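Local coordinates for protein BexL (Amycolatopsis orientalis, PDB 4XRW) that probably acts as a di-domain aromatase/cyclase that cyclises and aromatises a polyketide intermediate in the BE-7585A biosynthetic pathway, at residues A[156-159]-A[160-164]. Numbering follows the deposited sequence.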
ATOM      1  N   LEU A 156     -11.704  -8.338  -6.958  1.00 25.23           N
ATOM      2  CA  LEU A 156     -12.384  -7.583  -8.018  1.00 25.26           C
ATOM      3  C   LEU A 156     -13.327  -6.532  -7.422  1.00 26.59           C
ATOM      4  O   LEU A 156     -13.453  -5.418  -7.939  1.00 25.86           O
ATOM      5  CB  LEU A 156     -13.166  -8.525  -8.945  1.00 23.88           C
ATOM      6  CG  LEU A 156     -12.341  -9.308  -9.962  1.00 25.26           C
ATOM      7  CD1 LEU A 156     -13.216 -10.177 -10.871  1.00 30.92           C
ATOM      8  CD2 LEU A 156     -11.493  -8.341 -10.791  1.00 32.49           C
ATOM      9  N   ALA A 157     -13.998  -6.878  -6.330  1.00 26.77           N
ATOM     10  CA  ALA A 157     -14.897  -5.923  -5.690  1.00 27.42           C
ATOM     11  C   ALA A 157     -14.115  -4.721  -5.149  1.00 32.16           C
ATOM     12  O   ALA A 157     -14.533  -3.581  -5.300  1.00 31.18           O
ATOM     13  CB  ALA A 157     -15.649  -6.579  -4.592  1.00 30.11           C
ATOM     14  N   ALA A 158     -12.965  -4.986  -4.533  1.00 25.19           N
ATOM     15  CA  ALA A 158     -12.119  -3.911  -4.013  1.00 28.80           C
ATOM     16  C   ALA A 158     -11.516  -3.110  -5.179  1.00 25.77           C
ATOM     17  O   ALA A 158     -11.383  -1.890  -5.099  1.00 27.15           O
ATOM     18  CB  ALA A 158     -11.026  -4.488  -3.110  1.00 27.68           C
ATOM     19  N   LEU A 159     -11.170  -3.776  -6.274  1.00 26.78           N
ATOM     20  CA  LEU A 159     -10.636  -3.081  -7.434  1.00 25.81           C
ATOM     21  C   LEU A 159     -11.633  -2.041  -7.952  1.00 31.06           C
ATOM     22  O   LEU A 159     -11.278  -0.892  -8.205  1.00 28.30           O
ATOM     23  CB  LEU A 159     -10.299  -4.057  -8.551  1.00 27.78           C
ATOM     24  CG  LEU A 159      -9.869  -3.455  -9.885  1.00 31.46           C
ATOM     25  CD1 LEU A 159      -8.442  -2.937  -9.791  1.00 37.66           C
ATOM     26  CD2 LEU A 159      -9.988  -4.461 -10.988  1.00 38.08           C
ATOM     27  N   LYS A 160     -12.876  -2.466  -8.136  1.00 30.24           N
ATOM     28  CA  LYS A 160     -13.930  -1.561  -8.594  1.00 31.86           C
ATOM     29  C   LYS A 160     -14.113  -0.393  -7.624  1.00 28.22           C
ATOM     30  O   LYS A 160     -14.133   0.760  -8.038  1.00 31.82           O
ATOM     31  CB  LYS A 160     -15.240  -2.332  -8.754  1.00 30.74           C
ATOM     32  CG  LYS A 160     -16.451  -1.481  -9.096  1.00 34.88           C
ATOM     33  CD  LYS A 160     -17.725  -2.336  -9.169  1.00 35.10           C
ATOM     34  CE  LYS A 160     -18.967  -1.471  -9.471  1.00 39.41           C
ATOM     35  NZ  LYS A 160     -18.769  -0.634 -10.705  1.00 34.70           N
ATOM     36  N   HIS A 161     -14.251  -0.695  -6.336  1.00 27.20           N
ATOM     37  CA  HIS A 161     -14.448   0.335  -5.321  1.00 28.53           C
ATOM     38  C   HIS A 161     -13.323   1.371  -5.338  1.00 34.39           C
ATOM     39  O   HIS A 161     -13.561   2.584  -5.375  1.00 30.54           O
ATOM     40  CB  HIS A 161     -14.542  -0.318  -3.952  1.00 28.59           C
ATOM     41  CG  HIS A 161     -14.775   0.645  -2.836  1.00 38.64           C
ATOM     42  ND1 HIS A 161     -16.038   1.058  -2.469  1.00 42.19           N
ATOM     43  CD2 HIS A 161     -13.911   1.265  -1.993  1.00 39.08           C
ATOM     44  CE1 HIS A 161     -15.941   1.901  -1.454  1.00 47.02           C
ATOM     45  NE2 HIS A 161     -14.662   2.043  -1.145  1.00 42.02           N
ATOM     46  N   ASN A 162     -12.086   0.887  -5.339  1.00 32.73           N
ATOM     47  CA  ASN A 162     -10.940   1.781  -5.261  1.00 33.77           C
ATOM     48  C   ASN A 162     -10.607   2.493  -6.556  1.00 36.85           C
ATOM     49  O   ASN A 162     -10.231   3.671  -6.524  1.00 33.48           O
ATOM     50  CB  ASN A 162      -9.730   1.004  -4.769  1.00 32.52           C
ATOM     51  CG  ASN A 162      -9.933   0.503  -3.383  1.00 36.88           C
ATOM     52  OD1 ASN A 162     -10.400   1.230  -2.519  1.00 43.71           O
ATOM     53  ND2 ASN A 162      -9.634  -0.762  -3.163  1.00 41.38           N
ATOM     54  N   VAL A 163     -10.751   1.819  -7.692  1.00 32.01           N
ATOM     55  CA  VAL A 163     -10.428   2.472  -8.960  1.00 34.26           C
ATOM     56  C   VAL A 163     -11.361   3.653  -9.124  1.00 36.61           C
ATOM     57  O   VAL A 163     -10.952   4.723  -9.561  1.00 33.09           O
ATOM     58  CB  VAL A 163     -10.561   1.525 -10.187  1.00 31.67           C
ATOM     59  CG1 VAL A 163     -10.553   2.310 -11.498  1.00 37.19           C
ATOM     60  CG2 VAL A 163      -9.417   0.519 -10.208  1.00 32.83           C
ATOM     61  N   GLU A 164     -12.619   3.468  -8.756  1.00 31.04           N
ATOM     62  CA  GLU A 164     -13.598   4.550  -8.922  1.00 32.45           C
ATOM     63  C   GLU A 164     -13.305   5.740  -7.985  1.00 43.77           C
ATOM     64  O   GLU A 164     -13.698   6.876  -8.267  1.00 38.83           O
ATOM     65  CB  GLU A 164     -15.016   3.986  -8.745  1.00 39.25           C
ATOM     66  CG  GLU A 164     -15.437   3.179  -9.986  1.00 35.13           C
ATOM     67  CD  GLU A 164     -16.712   2.323  -9.822  1.00 43.30           C
ATOM     68  OE1 GLU A 164     -17.454   2.458  -8.817  1.00 39.54           O
ATOM     69  OE2 GLU A 164     -16.965   1.496 -10.731  1.00 34.14           O
TER
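Leu159 and Val163, one helical turn apart, lie side by side and point the same way, Leu159 CD1 resting 3.6 Å from Val163 CG2. A chi1 of 174° swings Leu159 CG away from its own N, and CD1 meets the valine methyl. Both side chains are buried and also touch Ile50, while Leu159, like Leu156, packs on Trp113 of strand 106-117; apolar side chains suit a buried face with such neighbours. The backbone bonds are those of a regular alpha-helix, each N-H from Lys160 to Val163 meeting the carbonyl four residues earlier, as in Val163 N to Leu159 O (2.8 Å). This is the last part of helix 138-166, the long helix gripped by the seven-stranded antiparallel sheet of the first domain in the helix-grip fold. On another side of the helix, Asn162 folds back over the preceding turn, its CG beside the backbone N (chi1 -64°). Its ND2 comes within 2.8 Å of Ala158 O, at an angle too poor for a hydrogen bond, and makes a weak one to Ile50 O. Ala158, with only a methyl, lets the amide lie close, CB 4.0 Å from ND2. A leucine in place of Asn162 would probably leave Ile50 O without this weak donor. Lys160 and Glu164 are four residues apart, which sets opposite charges on the same side of the helix; the long lysine chain, extended until it bends at chi4, lets NZ form a salt bridge with Glu164 OE2 at 2.8 Å, on the oxygen's syn lone pair. Strand 22-30 and the loop after it tie down both charges, Leu29 O accepting from NZ and Asp31 N donating to OE2.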